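Side-chain contacts in 3-keto-5-aminohexanoate cleavage protein (Burkholderia xenovorans LB400, PDB 3E02), which probably cleaves beta-keto acids such as 3-keto-5-aminohexanoate, using a zinc ion bound at the mouth of a TIM-barrel fold: residues Val39-Ala42 with Met48-Leu51; Arg70-Leu75 with Ala81-Thr86; Tyr174-Leu179 with Arg218-Arg223. All coordinates share one frame; numbering follows the deposited sequence.

Interaction 1 of 3, residues Val39-Ala42 with Met48-Leu51. With ZN (zinc ion), chain B.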
loop_
_atom_site.group_PDB
_atom_site.type_symbol
_atom_site.label_atom_id
_atom_site.label_comp_id
_atom_site.label_asym_id
_atom_site.label_seq_id
_atom_site.Cartn_x
_atom_site.Cartn_y
_atom_site.Cartn_z
ATOM N N VAL A 39 29.743 25.989 1.585
ATOM C CA VAL A 39 30.496 26.089 0.331
ATOM C C VAL A 39 30.961 24.712 -0.154
ATOM O O VAL A 39 30.772 24.387 -1.321
ATOM C CB VAL A 39 31.685 27.081 0.431
ATOM C CG1 VAL A 39 32.528 27.076 -0.859
ATOM C CG2 VAL A 39 31.163 28.513 0.707
ATOM N N ALA A 40 31.522 23.907 0.751
ATOM C CA ALA A 40 31.972 22.539 0.423
ATOM C C ALA A 40 30.816 21.663 -0.075
ATOM O O ALA A 40 30.967 20.938 -1.066
ATOM C CB ALA A 40 32.674 21.882 1.621
ATOM N N ALA A 41 29.670 21.750 0.609
ATOM C CA ALA A 41 28.454 21.020 0.228
ATOM C C ALA A 41 27.953 21.448 -1.158
ATOM O O ALA A 41 27.607 20.594 -1.985
ATOM C CB ALA A 41 27.363 21.199 1.282
ATOM N N ALA A 42 27.931 22.760 -1.410
ATOM C CA ALA A 42 27.527 23.313 -2.707
ATOM C C ALA A 42 28.486 22.859 -3.807
ATOM O O ALA A 42 28.050 22.382 -4.857
ATOM C CB ALA A 42 27.415 24.846 -2.662
HETATM N N MSE A 48 20.822 23.425 -2.895
HETATM C CA MSE A 48 20.192 24.184 -1.820
HETATM C C MSE A 48 20.829 23.838 -0.464
HETATM O O MSE A 48 21.188 22.684 -0.218
HETATM C CB MSE A 48 18.678 23.898 -1.817
HETATM C CG MSE A 48 17.887 24.644 -0.733
HETATM SE SE MSE A 48 16.006 24.905 -1.181
HETATM C CE MSE A 48 15.431 23.142 -1.127
ATOM N N LEU A 49 20.984 24.857 0.378
ATOM C CA LEU A 49 21.537 24.728 1.723
ATOM C C LEU A 49 20.458 25.113 2.709
ATOM O O LEU A 49 19.927 26.223 2.613
ATOM C CB LEU A 49 22.741 25.655 1.890
ATOM C CG LEU A 49 23.908 25.409 0.943
ATOM C CD1 LEU A 49 24.963 26.484 1.135
ATOM C CD2 LEU A 49 24.490 24.003 1.156
ATOM N N HIS A 50 20.103 24.183 3.608
ATOM C CA HIS A 50 19.112 24.406 4.665
ATOM C C HIS A 50 19.926 24.806 5.908
ATOM O O HIS A 50 20.780 24.049 6.379
ATOM C CB HIS A 50 18.238 23.177 4.867
ATOM C CG HIS A 50 17.367 23.252 6.067
ATOM N ND1 HIS A 50 16.205 23.987 6.112
ATOM C CD2 HIS A 50 17.512 22.701 7.289
ATOM C CE1 HIS A 50 15.664 23.870 7.312
ATOM N NE2 HIS A 50 16.430 23.081 8.039
ATOM N N LEU A 51 19.633 25.986 6.440
ATOM C CA LEU A 51 20.464 26.618 7.460
ATOM C C LEU A 51 19.812 26.961 8.793
ATOM O O LEU A 51 18.721 27.519 8.816
ATOM C CB LEU A 51 21.005 27.916 6.859
ATOM C CG LEU A 51 21.836 27.787 5.573
ATOM C CD1 LEU A 51 22.061 29.173 4.943
ATOM C CD2 LEU A 51 23.151 27.073 5.832
HETATM ZN ZN ZN B . 16.102 22.226 10.002
HETATM O O HOH W 1 13.834 23.337 10.152
HETATM O O HOH W 2 14.364 20.732 9.223
HETATM O O HOH W 3 14.921 21.566 11.750
#

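Interaction 2 of 3, residues Arg70-Leu75 with Ala81-Thr86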
loop_
_atom_site.group_PDB
_atom_site.type_symbol
_atom_site.label_atom_id
_atom_site.label_comp_id
_atom_site.label_asym_id
_atom_site.label_seq_id
_atom_site.Cartn_x
_atom_site.Cartn_y
_atom_site.Cartn_z
ATOM N N ARG A 70 26.054 36.734 9.810
ATOM C CA ARG A 70 27.483 36.390 9.823
ATOM C C ARG A 70 27.825 35.207 8.895
ATOM O O ARG A 70 29.008 34.893 8.729
ATOM C CB ARG A 70 27.978 36.165 11.248
ATOM C CG ARG A 70 28.019 37.462 12.058
ATOM C CD ARG A 70 28.089 37.245 13.564
ATOM N NE ARG A 70 29.237 36.442 13.982
ATOM C CZ ARG A 70 29.505 36.085 15.238
ATOM N NH1 ARG A 70 28.708 36.448 16.250
ATOM N NH2 ARG A 70 30.581 35.333 15.478
ATOM N N PHE A 71 26.813 34.546 8.313
ATOM C CA PHE A 71 27.048 33.523 7.276
ATOM C C PHE A 71 26.268 33.671 5.955
ATOM O O PHE A 71 26.772 33.218 4.921
ATOM C CB PHE A 71 26.974 32.085 7.819
ATOM C CG PHE A 71 25.676 31.701 8.492
ATOM C CD1 PHE A 71 24.568 31.301 7.740
ATOM C CD2 PHE A 71 25.597 31.613 9.887
ATOM C CE1 PHE A 71 23.377 30.876 8.370
ATOM C CE2 PHE A 71 24.414 31.181 10.529
ATOM C CZ PHE A 71 23.305 30.815 9.771
ATOM N N LEU A 72 25.083 34.293 5.965
ATOM C CA LEU A 72 24.290 34.449 4.722
ATOM C C LEU A 72 24.989 35.254 3.606
ATOM O O LEU A 72 25.138 34.725 2.490
ATOM C CB LEU A 72 22.861 34.957 5.005
ATOM C CG LEU A 72 21.925 34.007 5.759
ATOM C CD1 LEU A 72 20.603 34.695 6.090
ATOM C CD2 LEU A 72 21.680 32.708 4.997
ATOM N N PRO A 73 25.447 36.507 3.892
ATOM C CA PRO A 73 26.181 37.253 2.851
ATOM C C PRO A 73 27.424 36.508 2.340
ATOM O O PRO A 73 27.694 36.511 1.138
ATOM C CB PRO A 73 26.604 38.556 3.555
ATOM C CG PRO A 73 25.853 38.628 4.789
ATOM C CD PRO A 73 25.325 37.288 5.138
ATOM N N GLN A 74 28.123 35.827 3.248
ATOM C CA GLN A 74 29.352 35.097 2.925
ATOM C C GLN A 74 29.045 33.917 2.009
ATOM O O GLN A 74 29.768 33.683 1.043
ATOM C CB GLN A 74 30.067 34.607 4.192
ATOM C CG GLN A 74 30.603 35.701 5.142
ATOM C CD GLN A 74 29.545 36.434 5.956
ATOM O OE1 GLN A 74 28.368 36.079 5.944
ATOM N NE2 GLN A 74 29.957 37.483 6.652
ATOM N N LEU A 75 27.973 33.181 2.309
ATOM C CA LEU A 75 27.542 32.071 1.445
ATOM C C LEU A 75 27.117 32.576 0.076
ATOM O O LEU A 75 27.513 31.998 -0.936
ATOM C CB LEU A 75 26.409 31.250 2.087
ATOM C CG LEU A 75 26.841 30.293 3.195
ATOM C CD1 LEU A 75 25.620 29.752 3.959
ATOM C CD2 LEU A 75 27.676 29.152 2.608
ATOM N N ALA A 81 24.278 28.524 -4.447
ATOM C CA ALA A 81 23.264 27.638 -3.866
ATOM C C ALA A 81 22.103 28.455 -3.300
ATOM O O ALA A 81 22.294 29.591 -2.847
ATOM C CB ALA A 81 23.870 26.741 -2.757
ATOM N N ILE A 82 20.898 27.900 -3.388
ATOM C CA ILE A 82 19.708 28.530 -2.805
ATOM C C ILE A 82 19.852 28.423 -1.281
ATOM O O ILE A 82 20.124 27.344 -0.771
ATOM C CB ILE A 82 18.400 27.810 -3.195
ATOM C CG1 ILE A 82 18.181 27.828 -4.711
ATOM C CG2 ILE A 82 17.216 28.459 -2.481
ATOM C CD1 ILE A 82 17.002 26.987 -5.178
ATOM N N LEU A 83 19.682 29.535 -0.573
ATOM C CA LEU A 83 19.806 29.545 0.885
ATOM C C LEU A 83 18.409 29.441 1.478
ATOM O O LEU A 83 17.596 30.327 1.301
ATOM C CB LEU A 83 20.589 30.761 1.368
ATOM C CG LEU A 83 21.942 30.944 0.662
ATOM C CD1 LEU A 83 22.736 32.113 1.271
ATOM C CD2 LEU A 83 22.787 29.660 0.652
ATOM N N ASN A 84 18.166 28.316 2.153
ATOM C CA ASN A 84 16.901 27.943 2.775
ATOM C C ASN A 84 17.075 28.184 4.288
ATOM O O ASN A 84 17.961 27.570 4.920
ATOM C CB ASN A 84 16.617 26.480 2.362
ATOM C CG ASN A 84 15.490 25.803 3.109
ATOM O OD1 ASN A 84 14.976 26.274 4.113
ATOM N ND2 ASN A 84 15.121 24.633 2.604
ATOM N N ILE A 85 16.235 29.075 4.837
ATOM C CA ILE A 85 16.269 29.455 6.254
ATOM C C ILE A 85 15.212 28.700 7.066
ATOM O O ILE A 85 14.023 28.638 6.684
ATOM C CB ILE A 85 16.047 30.990 6.458
ATOM C CG1 ILE A 85 16.995 31.823 5.577
ATOM C CG2 ILE A 85 16.211 31.380 7.941
ATOM C CD1 ILE A 85 18.483 31.531 5.771
ATOM N N THR A 86 15.640 28.141 8.198
ATOM C CA THR A 86 14.737 27.430 9.071
ATOM C C THR A 86 13.770 28.397 9.767
ATOM O O THR A 86 14.137 29.529 10.111
ATOM C CB THR A 86 15.475 26.620 10.175
ATOM O OG1 THR A 86 14.511 25.887 10.938
ATOM C CG2 THR A 86 16.280 27.528 11.113
#

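Interaction 3 of 3, residues Tyr174-Leu179 with Arg218-Arg223. With EDO (1,2-ethanediol), chain D.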
loop_
_atom_site.group_PDB
_atom_site.type_symbol
_atom_site.label_atom_id
_atom_site.label_comp_id
_atom_site.label_asym_id
_atom_site.label_seq_id
_atom_site.Cartn_x
_atom_site.Cartn_y
_atom_site.Cartn_z
ATOM N N TYR A 174 6.078 15.524 8.604
ATOM C CA TYR A 174 6.558 14.458 9.501
ATOM C C TYR A 174 5.591 13.285 9.650
ATOM O O TYR A 174 5.907 12.327 10.337
ATOM C CB TYR A 174 6.809 15.010 10.909
ATOM C CG TYR A 174 7.868 16.059 10.991
ATOM C CD1 TYR A 174 7.591 17.377 10.631
ATOM C CD2 TYR A 174 9.153 15.759 11.456
ATOM C CE1 TYR A 174 8.559 18.369 10.691
ATOM C CE2 TYR A 174 10.144 16.766 11.536
ATOM C CZ TYR A 174 9.822 18.067 11.155
ATOM O OH TYR A 174 10.744 19.083 11.222
ATOM N N ASP A 175 4.396 13.395 9.087
ATOM C CA ASP A 175 3.411 12.324 9.177
ATOM C C ASP A 175 2.345 12.545 8.109
ATOM O O ASP A 175 2.276 13.615 7.506
ATOM C CB ASP A 175 2.796 12.294 10.594
ATOM C CG ASP A 175 2.404 10.895 11.045
ATOM O OD1 ASP A 175 2.255 9.966 10.212
ATOM O OD2 ASP A 175 2.184 10.737 12.251
ATOM N N VAL A 176 1.497 11.544 7.903
ATOM C CA VAL A 176 0.472 11.597 6.846
ATOM C C VAL A 176 -0.501 12.770 7.049
ATOM O O VAL A 176 -0.871 13.431 6.077
ATOM C CB VAL A 176 -0.302 10.263 6.730
ATOM C CG1 VAL A 176 -1.334 10.328 5.593
ATOM C CG2 VAL A 176 0.694 9.082 6.532
ATOM N N GLY A 177 -0.854 13.055 8.305
ATOM C CA GLY A 177 -1.758 14.168 8.632
ATOM C C GLY A 177 -1.244 15.522 8.152
ATOM O O GLY A 177 -2.033 16.407 7.822
ATOM N N HIS A 178 0.081 15.674 8.086
ATOM C CA HIS A 178 0.704 16.914 7.594
ATOM C C HIS A 178 0.371 17.186 6.127
ATOM O O HIS A 178 0.287 18.347 5.731
ATOM C CB HIS A 178 2.207 16.888 7.819
ATOM C CG HIS A 178 2.601 16.911 9.264
ATOM N ND1 HIS A 178 3.809 17.410 9.687
ATOM C CD2 HIS A 178 1.915 16.593 10.390
ATOM C CE1 HIS A 178 3.890 17.311 11.003
ATOM N NE2 HIS A 178 2.748 16.825 11.455
ATOM N N LEU A 179 0.177 16.124 5.341
ATOM C CA LEU A 179 -0.232 16.245 3.933
ATOM C C LEU A 179 -1.637 16.848 3.854
ATOM O O LEU A 179 -1.885 17.762 3.063
ATOM C CB LEU A 179 -0.188 14.884 3.223
ATOM C CG LEU A 179 1.172 14.172 3.185
ATOM C CD1 LEU A 179 1.023 12.757 2.626
ATOM C CD2 LEU A 179 2.153 15.002 2.378
ATOM N N ARG A 218 3.687 9.249 -0.716
ATOM C CA ARG A 218 3.653 9.648 -2.130
ATOM C C ARG A 218 2.256 9.393 -2.733
ATOM O O ARG A 218 1.747 10.226 -3.489
ATOM C CB ARG A 218 4.730 8.966 -2.976
ATOM C CG ARG A 218 4.819 9.679 -4.325
ATOM C CD ARG A 218 5.730 9.121 -5.292
ATOM N NE ARG A 218 5.453 7.727 -5.637
ATOM C CZ ARG A 218 5.986 7.109 -6.685
ATOM N NH1 ARG A 218 6.762 7.768 -7.542
ATOM N NH2 ARG A 218 5.699 5.835 -6.902
ATOM N N THR A 219 1.639 8.257 -2.387
ATOM C CA THR A 219 0.287 7.915 -2.861
ATOM C C THR A 219 -0.761 8.933 -2.409
ATOM O O THR A 219 -1.604 9.374 -3.210
ATOM C CB THR A 219 -0.112 6.491 -2.404
ATOM O OG1 THR A 219 0.809 5.577 -2.995
ATOM C CG2 THR A 219 -1.513 6.121 -2.825
ATOM N N ILE A 220 -0.677 9.316 -1.143
ATOM C CA ILE A 220 -1.579 10.318 -0.570
ATOM C C ILE A 220 -1.330 11.697 -1.182
ATOM O O ILE A 220 -2.294 12.382 -1.548
ATOM C CB ILE A 220 -1.478 10.347 0.980
ATOM C CG1 ILE A 220 -1.961 9.004 1.567
ATOM C CG2 ILE A 220 -2.279 11.507 1.562
ATOM C CD1 ILE A 220 -3.391 8.563 1.165
ATOM N N ALA A 221 -0.059 12.088 -1.313
ATOM C CA ALA A 221 0.313 13.379 -1.942
ATOM C C ALA A 221 -0.182 13.439 -3.392
ATOM O O ALA A 221 -0.684 14.481 -3.827
ATOM C CB ALA A 221 1.811 13.619 -1.877
ATOM N N ASP A 222 -0.068 12.331 -4.127
ATOM C CA ASP A 222 -0.616 12.266 -5.497
ATOM C C ASP A 222 -2.126 12.479 -5.506
ATOM O O ASP A 222 -2.642 13.186 -6.370
ATOM C CB ASP A 222 -0.301 10.945 -6.195
ATOM C CG ASP A 222 1.158 10.813 -6.627
ATOM O OD1 ASP A 222 1.910 11.796 -6.618
ATOM O OD2 ASP A 222 1.552 9.688 -6.988
ATOM N N ARG A 223 -2.823 11.878 -4.550
ATOM C CA ARG A 223 -4.273 12.037 -4.425
ATOM C C ARG A 223 -4.672 13.469 -4.082
ATOM O O ARG A 223 -5.624 13.986 -4.650
ATOM C CB ARG A 223 -4.832 11.069 -3.378
ATOM C CG ARG A 223 -6.274 11.333 -2.956
ATOM C CD ARG A 223 -6.898 10.119 -2.314
ATOM N NE ARG A 223 -7.022 9.039 -3.297
ATOM C CZ ARG A 223 -7.701 7.906 -3.124
ATOM N NH1 ARG A 223 -8.382 7.653 -1.994
ATOM N NH2 ARG A 223 -7.719 7.020 -4.129
HETATM C C1 EDO D . 16.043 16.898 11.449
HETATM O O1 EDO D . 16.585 15.600 11.175
HETATM C C2 EDO D . 14.532 16.865 11.241
HETATM O O2 EDO D . 13.926 18.025 11.825
#

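Interaction 1 of 3, residues Val39-Ala42 with Met48-Leu51
A41 and L49 meet where helix 31-44 lies over strand 48-54, inside the beta-alpha-beta unit formed with strand 10-13 in a TIM barrel. The apolar part is small, burying 100 Å² over both sides. The CB of A41 points at the strand and stands 4.0 Å from CD2 of L49. With CG of L49 anti to its carbonyl carbon (chi1 -60°) and the chain extended beyond it, the CD2 branch reaches the helix and also comes within 4.5 Å of the backbone N of A42. The closest CA approach, 7.4 Å between CA of A42 and CA of M48, falls where the helix leads into the strand. C12, A81 and L83 also pack on L49. No hydrogen bond links the two segments; the strand's backbone bonds instead run to neighbouring strands, L49 with I82 and N84, H50 with C12 and V14.

Metal binding occupies the other face of the strand. While L49 turns to the helix, H50 has CG anti to its backbone N (chi1 170°), which carries the imidazole into the barrel. Its ND1 makes a weak hydrogen bond with N84 OD1, a second-shell contact that probably helps to fix the ring's rotation. H52 and E259 supply further zinc ligands, and three waters add to the sphere. The H50 NE2 atom binds zinc at 2.2 Å, with water 1 in the ring plane at its edge.

Interaction 2 of 3, residues Arg70-Leu75 with Ala81-Thr86
L72, on the first turn of helix 72-78, faces I85 of strand 82-85, and the two side chains reach toward each other tip to tip. I85 has two conformers, and the distances to it hold for the one described, in which this appears to be the tight part of the contact. There CD1 of I85 comes to 3.5 Å from CD2 of L72 and to 3.8 Å from its CD1, meeting both branches of the leucine. The first distance is shorter than ordinary carbon contact, but any strain read from it is doubtful. In this conformer CG1 of I85 is anti to the carbonyl carbon (chi1 -51°) and a further bend (chi2 -56°) brings CD1 to the helix.

L83 makes the broader contact, at ordinary van der Waals distance. It slides past L72 in the opposite direction, its CD1 3.9 Å from CD2 of L72. The same CD1 of L83 lies 3.9 Å from CB of L75. It also stands 3.8 Å from the backbone O of L72. L51 backs L72 and L75, while F311, the C-terminal residue, packs on both L72 and L83.

The outer side is looser. P73 and Q74 direct their CB atoms away from the strand and are partly exposed, and R70, before the helix, is exposed to solvent.

No hydrogen bond crosses between the segments. Cohesion therefore rests on apolar burial, 198 Å² in all, and on branch-to-branch fit, whereas the strand's polar side chain, N84, points away from the helix and hydrogen-bonds through ND2 to E170 OE1.

Interaction 3 of 3, residues Tyr174-Leu179 with Arg218-Arg223
L179 and I220 cross obliquely between helices 176-187 and 211-225, each with its CB directed at the other helix. The CD1 branch of L179 does the touching: it lies 3.7 Å from CG2 of I220 and 3.8 Å from its CB, so it rests against the beta-branch and not the far end of the isoleucine. That branch is presented because CG2 of I220 stands anti to its backbone N, with CG1 beside that N (chi1 -64°). CD1 of L179 also approaches the backbone N of A221, at 4.1 Å, while CD2 of L179 is 4.5 Å from CB of A221. V176 enters from one turn earlier, its CG1 4.3 Å from CG1 of I220. Beneath, L197 of strand 195-201 packs on both L179 and A221.

At the start of helix 176-187, the N of V176 donates to OD1 of D175 at 2.9 Å, bent to 145° and meeting the anti side of the carboxylate from 31° out of its plane. OD2 of D175 bonds G177 N of the second subunit, and R223 forms a salt bridge with E212 of that subunit.

Buried aliphatic packing between successive outer helices, over the strand that joins them, is characteristic of a TIM barrel's helical layer, here beside a subunit interface.

In the fold
From the N terminus, interaction 1 comes first, closing the short turn between helix 31-44 and strand 48-54. Interaction 2 follows in the same way, folding helix 72-78 back on strand 82-85. Interaction 3 is longer in range, with 38 residues between its segments, including strand 195-201. The three follow in series, none nested and none crossing. Interactions 1 and 2 are neighbours, their centres 8 Å apart: strands 48-54 and 82-85 pair in parallel, with L51 N 2.8 Å from N84 O, a probable hydrogen bond. Interaction 3 lies on the opposite side of the chain's centre from the other two, its centre about 27 Å from that of interaction 1, tying helix to helix.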